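Local coordinates for protein AtRbcX1 (Arabidopsis thaliana, PDB 4GR2) that acts as a homodimeric chaperone in the assembly of Rubisco in the chloroplast, at the interface of chains A and B. Numbering follows the deposited sequence. Chains: chain A/B, AtRbcX1.

Contact 1 and contact 2 are the two ends of one two-fold interface: in each, the long last helix of one chain lies on helix 70-90 of the other and on its histidine, B:His20 in contact 1 and A:His20 in contact 2, and their C-alpha centres are about 32 Å apart. Contact 3, about 10 Å from contact 2, continues along B helix 93-118 and shares A:His20 and B:Val104 with it. Contact 4, where the start of B helix 11-35 meets the end of A helix 70-90, lies about 14 Å from contact 3 and 24 Å from contact 1. Together they spread the homodimer's hold along its length.

Contact 1: the interface of chains A and B. Residues chain A 103, 107-108, 111; chain B 20, 59, 80, 83.
A:Ser107, A:Asn108 and B:Leu80 bury most of the surface in this patch, and the polar groups round them tie the two chains together. The hydroxyl of A:Ser107, swung away from its backbone N (chi1 162°), gives a hydrogen bond from OG to B:Asp59 OD2 at 2.7 Å, reaching the carboxylate from above its plane. The other carboxylate oxygen, B:Asp59 OD1, forms a salt bridge with B:Arg83 NH1 at 3.0 Å, met in the guanidinium plane, so the aspartate helps to fix how that group is turned. B:Arg83 NH2 then donates to A:Asn108 OD1 at 3.2 Å, from above the carbonyl plane; its modelled approach to A:Ser107 OG is too short to be trusted. A water joins A:Asn108 OD1 to B:Leu80 O and B:Arg83 NE. Were B:Asp59 an alanine, the A:Ser107 hydroxyl would probably lose its carboxylate acceptor and the B:Arg83 guanidinium be freer to turn. Beside this network, A:Leu111 CD1 packs on B:Leu80 CD2 at 3.6 Å, and the B:His20 ring turns its edge to A:Ser107. The site lies where A helix 93-116 runs over B helices 11-35, 58-68 and 70-90.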
# COMPACT_ATOMS: atom_id res chain seq x y z
N ASN A 103 0.87 1.83 -14.81
CA ASN A 103 -0.04 0.74 -14.45
C ASN A 103 -1.46 1.11 -14.84
O ASN A 103 -2.17 0.33 -15.48
CB ASN A 103 0.01 0.39 -12.94
CG ASN A 103 1.27 -0.34 -12.57
OD1 ASN A 103 1.97 -0.87 -13.44
ND2 ASN A 103 1.58 -0.40 -11.26
N SER A 107 -3.44 -0.61 -17.81
CA SER A 107 -4.67 -1.29 -17.39
C SER A 107 -5.86 -0.85 -18.23
O SER A 107 -6.68 -1.68 -18.63
CB SER A 107 -4.96 -1.03 -15.91
OG SER A 107 -6.32 -1.32 -15.57
N ASN A 108 -5.97 0.46 -18.46
CA ASN A 108 -7.05 1.00 -19.28
C ASN A 108 -7.04 0.34 -20.66
O ASN A 108 -8.06 -0.16 -21.13
CB ASN A 108 -6.90 2.51 -19.45
CG ASN A 108 -7.32 3.29 -18.22
OD1 ASN A 108 -7.97 2.76 -17.31
ND2 ASN A 108 -6.96 4.57 -18.19
N LEU A 111 -7.85 -3.54 -20.48
CA LEU A 111 -9.28 -3.76 -20.21
C LEU A 111 -10.11 -3.52 -21.48
O LEU A 111 -11.05 -4.25 -21.77
CB LEU A 111 -9.79 -2.88 -19.05
CG LEU A 111 -9.29 -3.25 -17.63
CD1 LEU A 111 -9.66 -2.21 -16.60
CD2 LEU A 111 -9.84 -4.58 -17.19
N HIS B 20 -2.35 1.68 -7.73
CA HIS B 20 -3.25 1.39 -8.85
C HIS B 20 -4.61 0.88 -8.33
O HIS B 20 -5.66 1.47 -8.59
CB HIS B 20 -2.57 0.39 -9.82
CG HIS B 20 -3.45 -0.07 -10.94
ND1 HIS B 20 -3.69 -1.41 -11.20
CD2 HIS B 20 -4.14 0.62 -11.88
CE1 HIS B 20 -4.49 -1.52 -12.24
NE2 HIS B 20 -4.79 -0.31 -12.67
N ASP B 59 -8.84 -4.58 -11.23
CA ASP B 59 -9.02 -4.78 -12.66
C ASP B 59 -9.95 -5.96 -12.95
O ASP B 59 -10.70 -5.93 -13.94
CB ASP B 59 -7.68 -4.95 -13.38
CG ASP B 59 -6.96 -3.62 -13.54
OD1 ASP B 59 -7.47 -2.60 -13.02
OD2 ASP B 59 -5.87 -3.61 -14.16
N LEU B 80 -12.97 4.02 -15.22
CA LEU B 80 -11.63 4.03 -15.82
C LEU B 80 -11.13 5.47 -16.07
O LEU B 80 -9.95 5.78 -15.86
CB LEU B 80 -11.63 3.26 -17.14
CG LEU B 80 -11.69 1.74 -16.99
CD1 LEU B 80 -11.77 1.03 -18.35
CD2 LEU B 80 -10.49 1.27 -16.20
N ARG B 83 -10.63 7.25 -12.49
CA ARG B 83 -9.45 6.80 -11.74
C ARG B 83 -8.19 7.34 -12.41
O ARG B 83 -7.17 7.54 -11.75
CB ARG B 83 -9.41 5.27 -11.53
CG ARG B 83 -8.48 4.52 -12.45
CD ARG B 83 -8.66 3.01 -12.41
NE ARG B 83 -8.22 2.39 -13.66
CZ ARG B 83 -7.83 1.13 -13.76
NH1 ARG B 83 -7.83 0.35 -12.68
NH2 ARG B 83 -7.44 0.63 -14.93
O HOH W 1 -7.90 4.45 -15.46

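Contact 2: the interface of chains A and B. Residues chain A 20, 80, 83-84; chain B 104, 107-108, 111.
A:Arg83 reaches from helix 70-90 to B:Ser107 and B:Asn108 on helix 93-118 of the other chain. From CB the chain sets off with CG anti to the backbone N (chi1 -175°) and stays extended through CD, then bends at chi3 (72°), bringing the guanidinium over the B helix. NE lies 3.9 Å from the methyl B:Val104 CG1, the two side chains coming from opposite directions. CZ lies 3.4 Å from B:Ser107 OG, and NH1 points towards the A:His20 ring, whose edge it meets in plane. The tip nitrogen NH2 serves two acceptors: B:Ser107 OG at 2.7 Å, somewhat tilted from the guanidinium plane, and B:Asn108 OD1 at 2.9 Å, near that plane but with the donor above the plane of the amide carbonyl. The two flat groups are turned 31° against each other. B:Asn108 uses its other end as well, ND2 donating to A:Ser84 OG at 2.7 Å within the amide plane, so bonds at both ends restrain the amide from flipping. Apolar groups flank the polar centre: A:Leu80 CD2 touches B:Leu111 CD1 at 3.8 Å, and A:His20 CE1 lies 3.5 Å from B:Ser107 CB. In the fold, residues of A helix 70-90, with A:His20 from helix 11-38, line one side, and successive turns of B helix 93-118 the other.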
# COMPACT_ATOMS: atom_id res chain seq x y z
N HIS A 20 3.74 3.37 5.45
CA HIS A 20 4.44 3.22 6.73
C HIS A 20 4.59 1.72 7.05
O HIS A 20 5.67 1.25 7.32
CB HIS A 20 3.67 3.99 7.81
CG HIS A 20 4.02 3.62 9.22
ND1 HIS A 20 3.15 3.84 10.27
CD2 HIS A 20 5.13 3.08 9.76
CE1 HIS A 20 3.71 3.45 11.39
NE2 HIS A 20 4.91 2.97 11.11
N LEU A 80 14.33 -0.32 12.80
CA LEU A 80 13.80 1.04 12.85
C LEU A 80 14.70 2.00 12.09
O LEU A 80 14.24 2.88 11.33
CB LEU A 80 13.63 1.48 14.31
CG LEU A 80 12.44 0.85 15.05
CD1 LEU A 80 12.53 1.15 16.54
CD2 LEU A 80 11.10 1.36 14.48
N ARG A 83 14.38 1.21 8.35
CA ARG A 83 13.10 1.72 7.86
C ARG A 83 13.15 3.20 7.50
O ARG A 83 12.72 3.57 6.42
CB ARG A 83 11.99 1.49 8.89
CG ARG A 83 10.61 1.88 8.41
CD ARG A 83 9.58 1.48 9.48
NE ARG A 83 9.65 2.34 10.67
CZ ARG A 83 8.74 2.34 11.64
NH1 ARG A 83 7.73 1.48 11.58
NH2 ARG A 83 8.85 3.16 12.68
N SER A 84 13.65 4.05 8.40
CA SER A 84 13.63 5.49 8.10
C SER A 84 14.61 5.86 6.99
O SER A 84 14.29 6.69 6.13
CB SER A 84 13.90 6.35 9.34
OG SER A 84 12.82 6.30 10.28
N VAL B 104 6.32 7.51 9.81
CA VAL B 104 7.53 6.77 10.16
C VAL B 104 8.26 7.44 11.31
O VAL B 104 8.66 6.76 12.28
CB VAL B 104 8.43 6.62 8.96
CG1 VAL B 104 9.76 6.05 9.38
CG2 VAL B 104 7.77 5.69 7.96
N SER B 107 6.13 7.14 14.44
CA SER B 107 6.16 5.75 14.90
C SER B 107 7.45 5.46 15.68
O SER B 107 7.43 4.87 16.78
CB SER B 107 6.04 4.78 13.71
OG SER B 107 6.60 3.51 14.05
N ASN B 108 8.59 5.87 15.12
CA ASN B 108 9.90 5.75 15.77
C ASN B 108 9.87 6.34 17.16
O ASN B 108 10.26 5.72 18.14
CB ASN B 108 10.96 6.54 15.00
CG ASN B 108 11.46 5.83 13.78
OD1 ASN B 108 11.21 4.64 13.60
ND2 ASN B 108 12.17 6.55 12.92
N LEU B 111 7.34 4.43 19.62
CA LEU B 111 7.86 3.11 20.03
C LEU B 111 8.92 3.22 21.12
O LEU B 111 8.87 2.49 22.12
CB LEU B 111 8.43 2.37 18.83
CG LEU B 111 7.35 1.75 17.93
CD1 LEU B 111 7.91 1.41 16.57
CD2 LEU B 111 6.83 0.50 18.64

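Contact 3: the interface of chains A and B. Residues chain A 16-17, 19-20; chain B 96, 99-100, 103-104.
Van der Waals packing between two helices dominates where A:Ala16 meets B:Leu99 and B:Ala100. The small methyl of A:Ala16 sits against the B helix, with CB 3.5 Å from B:Leu99 CB and 3.9 Å from B:Ala100 CA, so the two backbones can come near each other. Further along, A:Leu19 CD1 touches the thioether sulfur of B:Met96, SD, at 3.9 Å, the two side chains crossing at about a right angle. At the opposite end of the patch A:His20 CB lies 3.8 Å from B:Asn103 CB. The imidazole, carried there with CG anti to the backbone N (chi1 163°), turns one face to the backbone carbonyl oxygen B:Asn103 O, which stands 4.0 Å above the ring plane and towards its rim, while the side-chain amide of B:Asn103 is inclined 38° to the ring. Polar contact is slight: B:Asn103 ND2 donates a weak hydrogen bond of 3.3 Å to the backbone oxygen A:Ala16 O. By bringing A helix 11-38 against B helix 93-118 through small and apolar groups, the site joins the subunits of the homodimer and probably helps to set the angle between their helices.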
# COMPACT_ATOMS: atom_id res chain seq x y z
N ALA A 16 -0.55 6.90 2.94
CA ALA A 16 0.59 7.07 3.84
C ALA A 16 0.66 6.04 4.98
O ALA A 16 1.74 5.58 5.32
CB ALA A 16 0.61 8.51 4.41
N LYS A 17 -0.48 5.70 5.59
CA LYS A 17 -0.50 4.66 6.63
C LYS A 17 -0.04 3.32 6.05
O LYS A 17 0.76 2.60 6.67
CB LYS A 17 -1.89 4.50 7.25
CG LYS A 17 -1.99 3.33 8.27
CD LYS A 17 -0.88 3.39 9.34
CE LYS A 17 -0.86 2.14 10.26
NZ LYS A 17 -2.26 1.72 10.62
N LEU A 19 1.86 2.90 3.46
CA LEU A 19 3.26 2.96 3.09
C LEU A 19 4.17 2.81 4.32
O LEU A 19 5.25 2.24 4.23
CB LEU A 19 3.58 4.25 2.34
CG LEU A 19 3.19 4.26 0.87
CD1 LEU A 19 3.36 5.66 0.30
CD2 LEU A 19 4.03 3.23 0.08
N HIS A 20 3.74 3.37 5.45
CA HIS A 20 4.44 3.22 6.73
C HIS A 20 4.59 1.72 7.05
O HIS A 20 5.67 1.25 7.32
CB HIS A 20 3.67 3.99 7.81
CG HIS A 20 4.02 3.62 9.22
ND1 HIS A 20 3.15 3.84 10.27
CD2 HIS A 20 5.13 3.08 9.76
CE1 HIS A 20 3.71 3.45 11.39
NE2 HIS A 20 4.91 2.97 11.11
N MET B 96 1.16 12.98 0.24
CA MET B 96 1.19 11.57 0.65
C MET B 96 2.58 11.21 1.18
O MET B 96 2.72 10.57 2.22
CB MET B 96 0.85 10.63 -0.53
CG MET B 96 1.09 9.11 -0.24
SD MET B 96 1.00 7.99 -1.67
CE MET B 96 2.33 8.66 -2.70
N LEU B 99 3.24 12.80 4.58
CA LEU B 99 2.52 12.12 5.64
C LEU B 99 3.16 10.77 6.01
O LEU B 99 3.13 10.35 7.18
CB LEU B 99 1.06 11.91 5.22
CG LEU B 99 0.23 13.18 5.15
CD1 LEU B 99 -1.21 12.84 4.82
CD2 LEU B 99 0.31 13.89 6.48
N ALA B 100 3.74 10.11 5.02
CA ALA B 100 4.37 8.81 5.25
C ALA B 100 5.63 9.00 6.07
O ALA B 100 5.95 8.19 6.95
CB ALA B 100 4.71 8.15 3.92
N ASN B 103 4.53 9.66 9.50
CA ASN B 103 4.10 8.42 10.14
C ASN B 103 5.29 7.61 10.65
O ASN B 103 5.28 7.09 11.76
CB ASN B 103 3.28 7.55 9.16
CG ASN B 103 1.85 8.03 9.00
OD1 ASN B 103 1.33 8.76 9.83
ND2 ASN B 103 1.20 7.60 7.91
N VAL B 104 6.32 7.51 9.81
CA VAL B 104 7.53 6.77 10.16
C VAL B 104 8.26 7.44 11.31
O VAL B 104 8.66 6.76 12.28
CB VAL B 104 8.43 6.62 8.96
CG1 VAL B 104 9.76 6.05 9.38
CG2 VAL B 104 7.77 5.69 7.96

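Contact 4: the interface of chains A and B. Residues chain A 26, 86, 90-92; chain B 3, 11-12.
The A:Phe91 ring and the B:Glu12 side chain lie alongside each other, pointing opposite ways, with ring and carboxylate nearly parallel (8°). B:Glu12 CG lies over one face of the phenyl ring, towards its rim, and is 3.7 Å from A:Phe91 CE1. The glutamate chain bends at chi2 (88°), which turns the carboxylate back along the ring to the backbone N of A:Glu92. There OE2 accepts a nearly straight hydrogen bond of 2.7 Å from A:Glu92 N, using its anti lone pair, away from OE1. A water also links B:Glu12 OE2, at 2.7 Å, to the phenol oxygen A:Tyr86 OH, at 2.9 Å. The carboxylate of A:Glu92 stands 57° to that of B:Glu12, with OE2 to OE2 at 4.2 Å, a like-charge approach that the amide bond and the water may offset. With an alanine at B:Glu12 the A:Glu92 amide N would probably lose its acceptor, and the A:Phe91 face the methylene that lies over it. The A:Tyr86 side chain crosses B:Pro11 obliquely and B:Val3 at about a right angle, its CE1 lying 3.9 Å from B:Val3 CG1; A:Val26 CG1 of its own chain covers one ring face. The site clasps the first turn of B helix 11-35 and the preceding N-terminal stretch against the end of A helix 70-90 and the loop residues A:Phe91 and A:Glu92, adding an apolar and polar seam to the homodimer.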
# COMPACT_ATOMS: atom_id res chain seq x y z
N VAL A 26 9.50 -3.79 4.24
CA VAL A 26 10.73 -3.70 3.46
C VAL A 26 11.97 -3.75 4.38
O VAL A 26 12.94 -4.49 4.12
CB VAL A 26 10.71 -2.41 2.60
CG1 VAL A 26 12.04 -2.20 1.90
CG2 VAL A 26 9.60 -2.51 1.57
N TYR A 86 15.81 3.94 4.57
CA TYR A 86 15.31 3.44 3.29
C TYR A 86 14.22 4.34 2.68
O TYR A 86 14.30 4.73 1.49
CB TYR A 86 14.76 2.01 3.41
CG TYR A 86 14.22 1.53 2.08
CD1 TYR A 86 15.09 1.17 1.06
CD2 TYR A 86 12.85 1.48 1.83
CE1 TYR A 86 14.62 0.76 -0.18
CE2 TYR A 86 12.36 1.07 0.59
CZ TYR A 86 13.25 0.72 -0.41
OH TYR A 86 12.81 0.31 -1.64
N ASP A 90 16.54 5.95 -0.13
CA ASP A 90 16.69 4.95 -1.17
C ASP A 90 15.45 4.71 -2.00
O ASP A 90 15.55 4.55 -3.22
CB ASP A 90 17.18 3.63 -0.57
CG ASP A 90 18.42 3.81 0.25
OD1 ASP A 90 19.27 4.64 -0.13
OD2 ASP A 90 18.54 3.14 1.29
N PHE A 91 14.29 4.67 -1.35
CA PHE A 91 13.04 4.41 -2.06
C PHE A 91 12.84 5.46 -3.14
O PHE A 91 12.87 6.65 -2.86
CB PHE A 91 11.84 4.45 -1.11
CG PHE A 91 10.56 3.97 -1.74
CD1 PHE A 91 10.37 2.62 -2.02
CD2 PHE A 91 9.53 4.86 -2.00
CE1 PHE A 91 9.18 2.16 -2.56
CE2 PHE A 91 8.32 4.41 -2.57
CZ PHE A 91 8.15 3.06 -2.84
N GLU A 92 12.59 5.01 -4.36
CA GLU A 92 12.50 5.94 -5.49
C GLU A 92 11.08 6.42 -5.67
O GLU A 92 10.33 5.85 -6.46
CB GLU A 92 13.03 5.26 -6.75
CG GLU A 92 14.44 4.72 -6.56
CD GLU A 92 15.04 4.16 -7.82
OE1 GLU A 92 16.25 4.40 -8.05
OE2 GLU A 92 14.33 3.47 -8.58
N VAL B 3 18.23 -3.63 -3.98
CA VAL B 3 17.73 -3.58 -2.61
C VAL B 3 17.78 -4.96 -1.96
O VAL B 3 17.14 -5.91 -2.44
CB VAL B 3 16.28 -3.00 -2.52
CG1 VAL B 3 15.86 -2.87 -1.07
CG2 VAL B 3 16.18 -1.64 -3.19
N PRO B 11 10.40 -2.69 -4.57
CA PRO B 11 9.42 -2.11 -3.65
C PRO B 11 8.59 -1.03 -4.34
O PRO B 11 7.41 -0.90 -4.03
CB PRO B 11 10.29 -1.49 -2.56
CG PRO B 11 11.52 -2.37 -2.53
CD PRO B 11 11.76 -2.71 -3.98
N GLU B 12 9.20 -0.27 -5.25
CA GLU B 12 8.45 0.76 -5.98
C GLU B 12 7.32 0.17 -6.83
O GLU B 12 6.20 0.71 -6.87
CB GLU B 12 9.41 1.58 -6.84
CG GLU B 12 10.36 2.44 -6.01
CD GLU B 12 11.65 1.74 -5.61
OE1 GLU B 12 11.81 0.53 -5.92
OE2 GLU B 12 12.51 2.42 -5.00
O HOH W 2 14.61 1.17 -3.77